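Local atomic coordinates of putative ABC transporter (PDB entry 4PE6), a protein that probably serves as the solute-binding component of an ABC importer, likely for a carbohydrate or related compound, and holds a trihydroxybutanoic acid between its two lobes. Residues I143-G154 with S205-D215; P229-T237 with D251-S259. All coordinates share one frame; numbering follows the deposited sequence.

Interaction 1 (I143-G154 with S205-D215)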
ATOM      1  N   ILE A 143      17.714  13.671 -11.280  1.00 22.56           N
ATOM      2  CA  ILE A 143      18.719  13.279 -12.278  1.00 22.47           C
ATOM      3  C   ILE A 143      18.741  14.283 -13.440  1.00 22.98           C
ATOM      4  O   ILE A 143      19.211  13.994 -14.551  1.00 23.03           O
ATOM      5  CB  ILE A 143      18.528  11.810 -12.746  1.00 21.69           C
ATOM      6  CG1 ILE A 143      17.192  11.609 -13.468  1.00 21.59           C
ATOM      7  CG2 ILE A 143      18.594  10.878 -11.545  1.00 21.57           C
ATOM      8  CD1 ILE A 143      17.036  10.279 -14.180  1.00 21.30           C
ATOM      9  N   GLY A 144      18.214  15.474 -13.185  1.00 23.40           N
ATOM     10  CA  GLY A 144      18.248  16.539 -14.173  1.00 24.03           C
ATOM     11  C   GLY A 144      17.396  16.293 -15.409  1.00 24.15           C
ATOM     12  O   GLY A 144      17.624  16.916 -16.436  1.00 24.14           O
ATOM     13  N   GLY A 145      16.394  15.421 -15.306  1.00 23.73           N
ATOM     14  CA  GLY A 145      15.489  15.172 -16.418  1.00 24.38           C
ATOM     15  C   GLY A 145      16.120  14.443 -17.589  1.00 25.02           C
ATOM     16  O   GLY A 145      15.631  14.517 -18.712  1.00 25.48           O
ATOM     17  N   LYS A 146      17.204  13.723 -17.331  1.00 25.74           N
ATOM     18  CA  LYS A 146      17.863  12.960 -18.374  1.00 26.75           C
ATOM     19  C   LYS A 146      18.603  11.783 -17.757  1.00 25.67           C
ATOM     20  O   LYS A 146      18.918  11.788 -16.571  1.00 25.44           O
ATOM     21  CB  LYS A 146      18.854  13.839 -19.144  1.00 29.22           C
ATOM     22  CG  LYS A 146      20.075  14.259 -18.340  1.00 30.66           C
ATOM     23  CD  LYS A 146      21.223  14.685 -19.245  1.00 32.90           C
ATOM     24  CE  LYS A 146      22.412  15.192 -18.433  1.00 34.00           C
ATOM     25  NZ  LYS A 146      22.162  16.540 -17.828  1.00 35.06           N
ATOM     26  N   GLY A 147      18.861  10.776 -18.576  1.00 24.78           N
ATOM     27  CA  GLY A 147      19.577   9.596 -18.154  1.00 23.81           C
ATOM     28  C   GLY A 147      18.757   8.350 -18.355  1.00 23.17           C
ATOM     29  O   GLY A 147      17.752   8.350 -19.086  1.00 23.21           O
ATOM     30  N   ASN A 148      19.204   7.273 -17.709  1.00 22.39           N
ATOM     31  CA  ASN A 148      18.597   5.975 -17.874  1.00 21.77           C
ATOM     32  C   ASN A 148      17.892   5.557 -16.592  1.00 20.61           C
ATOM     33  O   ASN A 148      18.420   5.716 -15.487  1.00 20.14           O
ATOM     34  CB  ASN A 148      19.659   4.938 -18.242  1.00 22.46           C
ATOM     35  CG  ASN A 148      20.313   5.215 -19.580  1.00 23.24           C
ATOM     36  OD1 ASN A 148      19.654   5.652 -20.540  1.00 23.43           O
ATOM     37  ND2 ASN A 148      21.612   4.922 -19.675  1.00 23.92           N
ATOM     38  N   VAL A 149      16.685   5.037 -16.740  1.00 19.96           N
ATOM     39  CA  VAL A 149      15.926   4.560 -15.596  1.00 19.53           C
ATOM     40  C   VAL A 149      15.380   3.154 -15.763  1.00 19.22           C
ATOM     41  O   VAL A 149      15.122   2.683 -16.900  1.00 19.89           O
ATOM     42  CB  VAL A 149      14.751   5.492 -15.250  1.00 19.55           C
ATOM     43  CG1 VAL A 149      15.257   6.875 -14.911  1.00 19.68           C
ATOM     44  CG2 VAL A 149      13.746   5.530 -16.387  1.00 19.97           C
ATOM     45  N   ILE A 150      15.180   2.492 -14.618  1.00 18.48           N
ATOM     46  CA  ILE A 150      14.477   1.222 -14.584  1.00 18.19           C
ATOM     47  C   ILE A 150      13.139   1.451 -13.877  1.00 17.31           C
ATOM     48  O   ILE A 150      13.089   2.118 -12.850  1.00 16.77           O
ATOM     49  CB  ILE A 150      15.290   0.143 -13.850  1.00 18.51           C
ATOM     50  CG1 ILE A 150      16.530  -0.218 -14.662  1.00 19.15           C
ATOM     51  CG2 ILE A 150      14.439  -1.091 -13.554  1.00 18.61           C
ATOM     52  CD1 ILE A 150      17.438  -1.226 -13.990  1.00 19.72           C
ATOM     53  N   VAL A 151      12.063   0.922 -14.447  1.00 17.00           N
ATOM     54  CA  VAL A 151      10.766   0.919 -13.786  1.00 16.60           C
ATOM     55  C   VAL A 151      10.541  -0.462 -13.189  1.00 16.32           C
ATOM     56  O   VAL A 151      10.587  -1.469 -13.902  1.00 16.75           O
ATOM     57  CB  VAL A 151       9.619   1.243 -14.772  1.00 17.03           C
ATOM     58  CG1 VAL A 151       8.259   1.268 -14.064  1.00 16.94           C
ATOM     59  CG2 VAL A 151       9.876   2.570 -15.467  1.00 17.35           C
ATOM     60  N   VAL A 152      10.243  -0.491 -11.894  1.00 15.86           N
ATOM     61  CA  VAL A 152       9.898  -1.709 -11.195  1.00 15.72           C
ATOM     62  C   VAL A 152       8.451  -1.610 -10.777  1.00 15.53           C
ATOM     63  O   VAL A 152       8.097  -0.807  -9.922  1.00 15.40           O
ATOM     64  CB  VAL A 152      10.755  -1.917  -9.933  1.00 15.73           C
ATOM     65  CG1 VAL A 152      10.353  -3.209  -9.259  1.00 15.87           C
ATOM     66  CG2 VAL A 152      12.255  -1.881 -10.245  1.00 15.95           C
ATOM     67  N   ARG A 153       7.603  -2.408 -11.406  1.00 15.59           N
ATOM     68  CA  ARG A 153       6.189  -2.397 -11.113  1.00 15.47           C
ATOM     69  C   ARG A 153       5.858  -3.034  -9.768  1.00 15.50           C
ATOM     70  O   ARG A 153       6.606  -3.881  -9.226  1.00 15.67           O
ATOM     71  CB  ARG A 153       5.417  -3.089 -12.226  1.00 15.72           C
ATOM     72  CG  ARG A 153       5.573  -2.375 -13.557  1.00 15.91           C
ATOM     73  CD  ARG A 153       4.769  -3.014 -14.686  1.00 16.36           C
ATOM     74  NE  ARG A 153       3.340  -2.955 -14.435  1.00 16.39           N
ATOM     75  CZ  ARG A 153       2.402  -3.235 -15.351  1.00 17.01           C
ATOM     76  NH1 ARG A 153       2.741  -3.620 -16.560  1.00 17.56           N
ATOM     77  NH2 ARG A 153       1.122  -3.156 -15.047  1.00 17.07           N
ATOM     78  N   GLY A 154       4.710  -2.628  -9.243  1.00 15.55           N
ATOM     79  CA  GLY A 154       4.244  -3.092  -7.939  1.00 15.54           C
ATOM     80  C   GLY A 154       3.458  -4.387  -7.973  1.00 15.90           C
ATOM     81  O   GLY A 154       3.891  -5.372  -8.594  1.00 16.24           O
ATOM     82  N   SER A 205      22.889  -0.122 -19.897  1.00 39.62           N
ATOM     83  CA  SER A 205      23.796   1.004 -19.653  1.00 40.87           C
ATOM     84  C   SER A 205      23.629   1.494 -18.225  1.00 38.88           C
ATOM     85  O   SER A 205      22.699   1.071 -17.521  1.00 41.35           O
ATOM     86  CB  SER A 205      23.480   2.176 -20.600  1.00 42.40           C
ATOM     87  OG  SER A 205      23.355   1.759 -21.951  1.00 44.35           O
ATOM     88  N   THR A 206      24.501   2.412 -17.817  1.00 35.54           N
ATOM     89  CA  THR A 206      24.449   3.011 -16.489  1.00 32.75           C
ATOM     90  C   THR A 206      23.033   3.484 -16.143  1.00 29.53           C
ATOM     91  O   THR A 206      22.351   4.113 -16.965  1.00 28.53           O
ATOM     92  CB  THR A 206      25.416   4.202 -16.375  1.00 34.40           C
ATOM     93  OG1 THR A 206      26.705   3.821 -16.887  1.00 35.82           O
ATOM     94  CG2 THR A 206      25.563   4.641 -14.905  1.00 34.27           C
ATOM     95  N   VAL A 207      22.601   3.169 -14.927  1.00 26.36           N
ATOM     96  CA  VAL A 207      21.238   3.455 -14.491  1.00 24.78           C
ATOM     97  C   VAL A 207      21.266   4.583 -13.473  1.00 23.46           C
ATOM     98  O   VAL A 207      21.863   4.443 -12.432  1.00 22.68           O
ATOM     99  CB  VAL A 207      20.596   2.196 -13.861  1.00 24.34           C
ATOM    100  CG1 VAL A 207      19.210   2.516 -13.318  1.00 23.87           C
ATOM    101  CG2 VAL A 207      20.520   1.077 -14.894  1.00 24.72           C
ATOM    102  N   ASP A 208      20.579   5.683 -13.760  1.00 22.90           N
ATOM    103  CA  ASP A 208      20.575   6.850 -12.872  1.00 22.50           C
ATOM    104  C   ASP A 208      19.489   6.791 -11.793  1.00 21.53           C
ATOM    105  O   ASP A 208      19.642   7.344 -10.690  1.00 21.72           O
ATOM    106  CB  ASP A 208      20.447   8.101 -13.723  1.00 23.12           C
ATOM    107  CG  ASP A 208      21.563   8.194 -14.750  1.00 24.14           C
ATOM    108  OD1 ASP A 208      22.703   8.381 -14.309  1.00 24.80           O
ATOM    109  OD2 ASP A 208      21.325   8.027 -15.972  1.00 24.57           O
ATOM    110  N   ALA A 209      18.395   6.120 -12.097  1.00 20.40           N
ATOM    111  CA  ALA A 209      17.317   5.992 -11.135  1.00 19.86           C
ATOM    112  C   ALA A 209      16.513   4.723 -11.346  1.00 19.40           C
ATOM    113  O   ALA A 209      16.383   4.243 -12.470  1.00 19.37           O
ATOM    114  CB  ALA A 209      16.399   7.203 -11.215  1.00 19.72           C
ATOM    115  N   VAL A 210      15.926   4.236 -10.259  1.00 18.94           N
ATOM    116  CA  VAL A 210      14.982   3.143 -10.328  1.00 18.61           C
ATOM    117  C   VAL A 210      13.684   3.546  -9.658  1.00 18.55           C
ATOM    118  O   VAL A 210      13.633   3.740  -8.439  1.00 18.82           O
ATOM    119  CB  VAL A 210      15.546   1.871  -9.692  1.00 18.45           C
ATOM    120  CG1 VAL A 210      14.561   0.729  -9.864  1.00 18.27           C
ATOM    121  CG2 VAL A 210      16.899   1.549 -10.312  1.00 18.57           C
ATOM    122  N   ILE A 211      12.646   3.700 -10.481  1.00 18.16           N
ATOM    123  CA  ILE A 211      11.339   4.140 -10.032  1.00 18.24           C
ATOM    124  C   ILE A 211      10.523   2.892  -9.736  1.00 17.82           C
ATOM    125  O   ILE A 211      10.099   2.163 -10.653  1.00 17.50           O
ATOM    126  CB  ILE A 211      10.638   5.014 -11.088  1.00 18.54           C
ATOM    127  CG1 ILE A 211      11.468   6.271 -11.368  1.00 19.10           C
ATOM    128  CG2 ILE A 211       9.257   5.417 -10.609  1.00 18.75           C
ATOM    129  CD1 ILE A 211      10.906   7.172 -12.451  1.00 19.67           C
ATOM    130  N   GLY A 212      10.316   2.647  -8.454  1.00 17.71           N
ATOM    131  CA  GLY A 212       9.667   1.439  -8.021  1.00 17.87           C
ATOM    132  C   GLY A 212       8.526   1.657  -7.073  1.00 18.21           C
ATOM    133  O   GLY A 212       7.997   2.773  -6.947  1.00 18.75           O
ATOM    134  N   CYS A 213       8.166   0.568  -6.396  1.00 18.39           N
ATOM    135  CA  CYS A 213       7.073   0.527  -5.440  1.00 18.66           C
ATOM    136  C   CYS A 213       7.643   0.082  -4.094  1.00 19.19           C
ATOM    137  O   CYS A 213       7.715  -1.115  -3.821  1.00 19.14           O
ATOM    138  CB  CYS A 213       6.014  -0.473  -5.898  1.00 18.66           C
ATOM    139  SG  CYS A 213       4.606  -0.611  -4.786  1.00 18.94           S
ATOM    140  N   GLY A 214       8.097   1.041  -3.297  1.00 19.60           N
ATOM    141  CA  GLY A 214       8.618   0.769  -1.957  1.00 20.26           C
ATOM    142  C   GLY A 214       9.593  -0.403  -1.948  1.00 20.55           C
ATOM    143  O   GLY A 214       9.470  -1.312  -1.143  1.00 21.88           O
ATOM    144  N   ASP A 215      10.568  -0.386  -2.845  1.00 20.30           N
ATOM    145  CA  ASP A 215      11.450  -1.530  -3.035  1.00 20.31           C
ATOM    146  C   ASP A 215      12.914  -1.133  -3.116  1.00 20.25           C
ATOM    147  O   ASP A 215      13.768  -1.972  -3.432  1.00 19.84           O
ATOM    148  CB  ASP A 215      11.051  -2.230  -4.332  1.00 20.21           C
ATOM    149  CG  ASP A 215      10.914  -1.255  -5.484  1.00 20.14           C
ATOM    150  OD1 ASP A 215      11.613  -0.217  -5.443  1.00 20.52           O
ATOM    151  OD2 ASP A 215      10.101  -1.505  -6.419  1.00 19.85           O
TER
HETATM  152  O   HOH W   1       7.023   1.740 -10.426  1.00 26.17           O
HETATM  153  O   HOH W   2       7.989  -3.382  -6.804  1.00 14.22           O
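Asn148 O takes the backbone N-H of Asp208 at 2.8 Å and, weakly, that of Ala209, while the N-H of Asn148 runs to Asp208 OD2 at 2.8 Å, on the lone pair anti to the other carboxylate oxygen. One aspartate thus closes a two-way grip on a single strand residue. With chi1 -64° placing CG of Asn148 beside its own backbone N, ND2 reaches Thr206 O at 2.9 Å; the acceptor lies in the amide plane, which fixes the rotation of the carboxamide. Gly147 passes so close to OD2 that a side chain there would clash with it.

Beyond this clamp the strands run parallel, with Ile150 N hydrogen-bonded to Ala209 O, Ile211 N to Ile150 O, and Val152 N to Ile211 O. On one face of the sheet Ile150 and Val210 lie side by side, and CD1 of Ile150 meets CG2 of Val207 at 4.0 Å. Val152 CG2 presses on Val210 CG1 at 3.5 Å, under helices 190-200 and 216-226. On the other face Val149 CG1 touches Ala209 CB, and Ala209 and Ile211 rest on helix 128-142.

At the C-terminal end a water donates to both Val152 O and Ile211 O. Asp215 OD2 takes the N-H of Cys213 at 2.8 Å from above the carboxylate plane and lies 3.3 Å from Val152 CG1; a second water ties OD2 to Arg153 O. The Cys213 side chain, disulfide-bonded to Cys188, lies about 4 Å from the bound trihydroxybutanoic acid. Parallel strands ending in loops at the cleft typify the Rossmann-like lobes of periplasmic binding proteins.

Interaction 2 (P229-T237 with D251-S259). With LTH ((2R,3S)-2,3,4-trihydroxybutanoic acid), chain C.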
ATOM      1  N   PRO A 229      27.400   1.773  -8.683  1.00 26.95           N
ATOM      2  CA  PRO A 229      26.915   2.793  -7.749  1.00 26.38           C
ATOM      3  C   PRO A 229      25.386   2.790  -7.603  1.00 25.32           C
ATOM      4  O   PRO A 229      24.640   2.528  -8.568  1.00 23.60           O
ATOM      5  CB  PRO A 229      27.370   4.107  -8.391  1.00 27.30           C
ATOM      6  CG  PRO A 229      27.494   3.790  -9.854  1.00 27.76           C
ATOM      7  CD  PRO A 229      27.992   2.370  -9.895  1.00 27.43           C
ATOM      8  N   ILE A 230      24.947   3.118  -6.399  1.00 24.59           N
ATOM      9  CA  ILE A 230      23.557   3.044  -6.020  1.00 24.63           C
ATOM     10  C   ILE A 230      22.823   4.240  -6.700  1.00 23.60           C
ATOM     11  O   ILE A 230      23.200   5.385  -6.499  1.00 23.63           O
ATOM     12  CB  ILE A 230      23.418   3.087  -4.474  1.00 25.71           C
ATOM     13  CG1 ILE A 230      24.284   1.996  -3.792  1.00 27.53           C
ATOM     14  CG2 ILE A 230      21.964   2.992  -4.035  1.00 25.88           C
ATOM     15  CD1 ILE A 230      23.914   0.558  -4.118  1.00 27.67           C
ATOM     16  N   PRO A 231      21.808   3.975  -7.533  1.00 22.20           N
ATOM     17  CA  PRO A 231      21.044   5.094  -8.134  1.00 21.53           C
ATOM     18  C   PRO A 231      20.059   5.738  -7.184  1.00 20.68           C
ATOM     19  O   PRO A 231      19.938   5.309  -6.049  1.00 20.23           O
ATOM     20  CB  PRO A 231      20.281   4.410  -9.274  1.00 21.37           C
ATOM     21  CG  PRO A 231      20.067   3.029  -8.770  1.00 21.45           C
ATOM     22  CD  PRO A 231      21.303   2.668  -7.993  1.00 21.99           C
ATOM     23  N   ALA A 232      19.331   6.768  -7.644  1.00 20.20           N
ATOM     24  CA  ALA A 232      18.169   7.242  -6.886  1.00 19.72           C
ATOM     25  C   ALA A 232      17.129   6.134  -6.878  1.00 19.09           C
ATOM     26  O   ALA A 232      16.816   5.569  -7.922  1.00 18.63           O
ATOM     27  CB  ALA A 232      17.588   8.524  -7.495  1.00 19.93           C
ATOM     28  N   VAL A 233      16.626   5.791  -5.701  1.00 19.11           N
ATOM     29  CA  VAL A 233      15.634   4.725  -5.562  1.00 18.82           C
ATOM     30  C   VAL A 233      14.392   5.177  -4.798  1.00 18.94           C
ATOM     31  O   VAL A 233      14.338   6.274  -4.217  1.00 19.55           O
ATOM     32  CB  VAL A 233      16.238   3.461  -4.878  1.00 18.84           C
ATOM     33  CG1 VAL A 233      17.329   2.847  -5.743  1.00 18.86           C
ATOM     34  CG2 VAL A 233      16.785   3.788  -3.501  1.00 19.50           C
ATOM     35  N   THR A 234      13.376   4.325  -4.810  1.00 18.67           N
ATOM     36  CA  THR A 234      12.138   4.570  -4.088  1.00 18.74           C
ATOM     37  C   THR A 234      12.106   3.580  -2.940  1.00 19.03           C
ATOM     38  O   THR A 234      11.795   2.416  -3.134  1.00 18.74           O
ATOM     39  CB  THR A 234      10.911   4.387  -4.997  1.00 18.56           C
ATOM     40  OG1 THR A 234      10.941   3.093  -5.624  1.00 18.03           O
ATOM     41  CG2 THR A 234      10.882   5.462  -6.067  1.00 18.62           C
ATOM     42  N   PHE A 235      12.480   4.043  -1.745  1.00 19.34           N
ATOM     43  CA  PHE A 235      12.600   3.164  -0.611  1.00 19.72           C
ATOM     44  C   PHE A 235      11.272   2.716  -0.046  1.00 19.93           C
ATOM     45  O   PHE A 235      10.280   3.439  -0.089  1.00 19.26           O
ATOM     46  CB  PHE A 235      13.357   3.867   0.521  1.00 20.55           C
ATOM     47  CG  PHE A 235      14.823   3.957   0.285  1.00 20.87           C
ATOM     48  CD1 PHE A 235      15.591   2.801   0.231  1.00 20.95           C
ATOM     49  CD2 PHE A 235      15.446   5.181   0.151  1.00 21.37           C
ATOM     50  CE1 PHE A 235      16.952   2.869   0.022  1.00 21.20           C
ATOM     51  CE2 PHE A 235      16.820   5.249  -0.055  1.00 21.67           C
ATOM     52  CZ  PHE A 235      17.564   4.091  -0.117  1.00 21.46           C
ATOM     53  N   GLU A 236      11.322   1.529   0.542  1.00 19.51           N
ATOM     54  CA  GLU A 236      10.381   1.097   1.587  1.00 19.81           C
ATOM     55  C   GLU A 236      10.254   2.182   2.643  1.00 20.03           C
ATOM     56  O   GLU A 236      11.243   2.842   2.976  1.00 20.48           O
ATOM     57  CB  GLU A 236      10.910  -0.157   2.297  1.00 20.51           C
ATOM     58  CG  GLU A 236      11.003  -1.407   1.442  1.00 21.61           C
ATOM     59  CD  GLU A 236      12.286  -1.544   0.645  1.00 22.52           C
ATOM     60  OE1 GLU A 236      13.074  -0.584   0.571  1.00 22.53           O
ATOM     61  OE2 GLU A 236      12.492  -2.626   0.065  1.00 23.91           O
ATOM     62  N   THR A 237       9.065   2.325   3.210  1.00 20.48           N
ATOM     63  CA  THR A 237       8.834   3.223   4.337  1.00 21.61           C
ATOM     64  C   THR A 237       8.969   2.427   5.628  1.00 22.25           C
ATOM     65  O   THR A 237       8.210   2.628   6.568  1.00 23.60           O
ATOM     66  CB  THR A 237       7.437   3.859   4.252  1.00 22.82           C
ATOM     67  OG1 THR A 237       6.474   2.837   3.981  1.00 22.31           O
ATOM     68  CG2 THR A 237       7.403   4.926   3.153  1.00 23.26           C
ATOM     69  N   ASP A 251      22.225  10.685  -0.543  1.00 40.15           N
ATOM     70  CA  ASP A 251      21.799  12.024  -0.883  1.00 40.21           C
ATOM     71  C   ASP A 251      21.845  12.154  -2.384  1.00 36.95           C
ATOM     72  O   ASP A 251      22.630  12.931  -2.925  1.00 37.27           O
ATOM     73  CB  ASP A 251      22.737  13.045  -0.235  1.00 43.78           C
ATOM     74  CG  ASP A 251      22.114  14.413  -0.147  1.00 46.73           C
ATOM     75  OD1 ASP A 251      21.245  14.594   0.730  1.00 48.34           O
ATOM     76  OD2 ASP A 251      22.488  15.298  -0.951  1.00 49.65           O
ATOM     77  N   ASN A 252      21.027  11.360  -3.064  1.00 33.47           N
ATOM     78  CA  ASN A 252      21.091  11.271  -4.519  1.00 31.46           C
ATOM     79  C   ASN A 252      19.733  11.362  -5.214  1.00 30.10           C
ATOM     80  O   ASN A 252      19.607  10.989  -6.381  1.00 30.62           O
ATOM     81  CB  ASN A 252      21.745   9.942  -4.896  1.00 31.15           C
ATOM     82  CG  ASN A 252      20.920   8.740  -4.472  1.00 30.16           C
ATOM     83  OD1 ASN A 252      19.909   8.869  -3.773  1.00 28.95           O
ATOM     84  ND2 ASN A 252      21.358   7.556  -4.880  1.00 30.22           N
ATOM     85  N   GLY A 253      18.724  11.852  -4.506  1.00 28.86           N
ATOM     86  CA  GLY A 253      17.387  11.979  -5.076  1.00 26.84           C
ATOM     87  C   GLY A 253      16.465  10.859  -4.647  1.00 25.18           C
ATOM     88  O   GLY A 253      15.304  10.817  -5.067  1.00 24.61           O
ATOM     89  N   SER A 254      16.974   9.925  -3.836  1.00 23.79           N
ATOM     90  CA  SER A 254      16.139   8.840  -3.331  1.00 22.62           C
ATOM     91  C   SER A 254      14.970   9.402  -2.552  1.00 22.36           C
ATOM     92  O   SER A 254      15.076  10.477  -1.982  1.00 22.97           O
ATOM     93  CB  SER A 254      16.956   7.847  -2.501  1.00 22.44           C
ATOM     94  OG  SER A 254      17.813   7.102  -3.357  1.00 21.71           O
ATOM     95  N   VAL A 255      13.835   8.700  -2.586  1.00 21.81           N
ATOM     96  CA  VAL A 255      12.615   9.112  -1.863  1.00 21.58           C
ATOM     97  C   VAL A 255      12.036   7.948  -1.068  1.00 21.11           C
ATOM     98  O   VAL A 255      12.426   6.792  -1.261  1.00 20.74           O
ATOM     99  CB  VAL A 255      11.547   9.674  -2.808  1.00 21.70           C
ATOM    100  CG1 VAL A 255      12.062  10.938  -3.462  1.00 22.22           C
ATOM    101  CG2 VAL A 255      11.133   8.623  -3.845  1.00 21.09           C
ATOM    102  N   ALA A 256      11.139   8.263  -0.144  1.00 21.05           N
ATOM    103  CA  ALA A 256      10.423   7.255   0.629  1.00 20.42           C
ATOM    104  C   ALA A 256       8.971   7.650   0.765  1.00 20.13           C
ATOM    105  O   ALA A 256       8.617   8.521   1.585  1.00 20.76           O
ATOM    106  CB  ALA A 256      11.050   7.095   2.008  1.00 21.12           C
ATOM    107  N   VAL A 257       8.129   7.019  -0.042  1.00 19.27           N
ATOM    108  CA  VAL A 257       6.680   7.277  -0.040  1.00 18.93           C
ATOM    109  C   VAL A 257       5.916   5.980  -0.359  1.00 18.40           C
ATOM    110  O   VAL A 257       6.326   5.199  -1.217  1.00 18.40           O
ATOM    111  CB  VAL A 257       6.314   8.414  -1.032  1.00 19.07           C
ATOM    112  CG1 VAL A 257       6.838   8.114  -2.437  1.00 18.86           C
ATOM    113  CG2 VAL A 257       4.811   8.662  -1.047  1.00 19.01           C
HETATM  114  N   MSE A 258       4.833   5.718   0.364  1.00 18.20           N
HETATM  115  CA  MSE A 258       3.956   4.580   0.090  1.00 17.71           C
HETATM  116  C   MSE A 258       2.588   4.928   0.601  1.00 17.40           C
HETATM  117  O   MSE A 258       2.405   5.900   1.348  1.00 17.81           O
HETATM  118  CB  MSE A 258       4.392   3.279   0.807  1.00 18.03           C
HETATM  119  CG  MSE A 258       5.769   2.815   0.399  1.00 18.39           C
HETATM  120 SE   MSE A 258       6.138   0.963   0.964  1.00 19.26          SE
HETATM  121  CE  MSE A 258       5.134   0.022  -0.468  1.00 18.54           C
ATOM    122  N   SER A 259       1.609   4.149   0.177  1.00 16.70           N
ATOM    123  CA  SER A 259       0.306   4.105   0.817  1.00 16.53           C
ATOM    124  C   SER A 259       0.416   3.698   2.283  1.00 16.71           C
ATOM    125  O   SER A 259       1.478   3.203   2.739  1.00 16.77           O
ATOM    126  CB  SER A 259      -0.604   3.130   0.073  1.00 16.13           C
ATOM    127  OG  SER A 259      -0.030   1.823   0.071  1.00 16.24           O
TER
HETATM  128  O1  LTH C 401       2.427  -2.217  -1.404  1.00 23.17           O
HETATM  129  C1  LTH C 401       1.305  -2.842  -1.454  1.00 19.98           C
HETATM  130  O   LTH C 401       1.147  -4.078  -1.356  1.00 18.42           O
HETATM  131  C2  LTH C 401       0.007  -2.003  -1.551  1.00 17.06           C
HETATM  132  O2  LTH C 401      -1.160  -2.859  -1.652  1.00 16.65           O
HETATM  133  C3  LTH C 401       0.009  -1.095  -2.762  1.00 17.81           C
HETATM  134  O3  LTH C 401       0.151  -1.871  -3.950  1.00 17.79           O
HETATM  135  C4  LTH C 401      -1.337  -0.346  -2.826  1.00 17.90           C
HETATM  136  O4  LTH C 401      -1.377   0.508  -1.652  1.00 16.32           O
HETATM  137  O   HOH W   3       8.926   4.782  -2.162  1.00 17.76           O
HETATM  138  O   HOH W   4       3.898   3.431   4.393  1.00 20.90           O
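Strands 232-235 and 255-258 run parallel, their short axes 4.7 Å apart and inclined at 32°, as the two strands of a beta-alpha-beta unit whose crossover is helix 239-247. Two backbone bonds join them: Val255 N to Val233 O at 3.0 Å and Phe235 N to Val255 O at 2.8 Å. Farther on a water sits between the strands, accepting from Val257 N and lying within hydrogen-bonding reach of Phe235 O.

At the start of the pair Ser254 OG replaces a backbone acceptor, taking Val233 N almost straight at 2.9 Å (171°). The same hydroxyl donates to Asn252 OD1 in the carbonyl plane, on a lone pair, and Ser254 N reaches that oxygen from a tilted position, forming an Asx turn. CG of Asn252 stands between its backbone N and carbonyl carbon (chi1 64°), which brings ND2 against Pro231 O and Ile230 O, both weak bonds. With an alanine here OD1 and ND2 are gone, which is likely to leave Ser254 OG without its acceptor and free to turn off Val233 N.

Val233 CG2 lies over one face of the Phe235 ring, 3.5 Å above the plane and displaced toward the rim, and Phe235 CE2 rests on Ser254 CB at 3.6 Å. Phe235 CB meets Ala256 CB on the side of the sheet facing helix 239-247. On the other side Thr234 CG2 and Val255 CG2 lie alongside each other, while Thr234 OG1 takes a hydrogen bond from Gly212 N.

At the pocket end Thr237 OG1 packs against SE of selenomethionine Met258, and a water joins that hydroxyl to Ser259 O. Ser259 OG donates to O4 of the bound trihydroxybutanoic acid at 2.6 Å.

Interaction 1 closes along the chain before interaction 2 opens, and helix 216-226 leads from one to the other. Their centres lie about 10 Å apart in a single sheet, where strands 147-153, 209-211, 232-235 and 255-258 are consecutive parallel neighbours. Strands 209-211 and 232-235 form the seam: Val210 N probably hydrogen-bonds to Ala232 O at 2.8 Å, and Asp208 O packs on Pro231 CB. Helix 128-142 packs on both contacts, reaching Val255 and Met258 in the second. Interaction 2 supplies Met258 and Ser259 to the pocket, and Cys213 of interaction 1 comes within about 4 Å of the ligand. Together they build one lobe's wall of the cleft, with Asp113, Asn30 and Arg33 adding hydrogen bonds to the ligand.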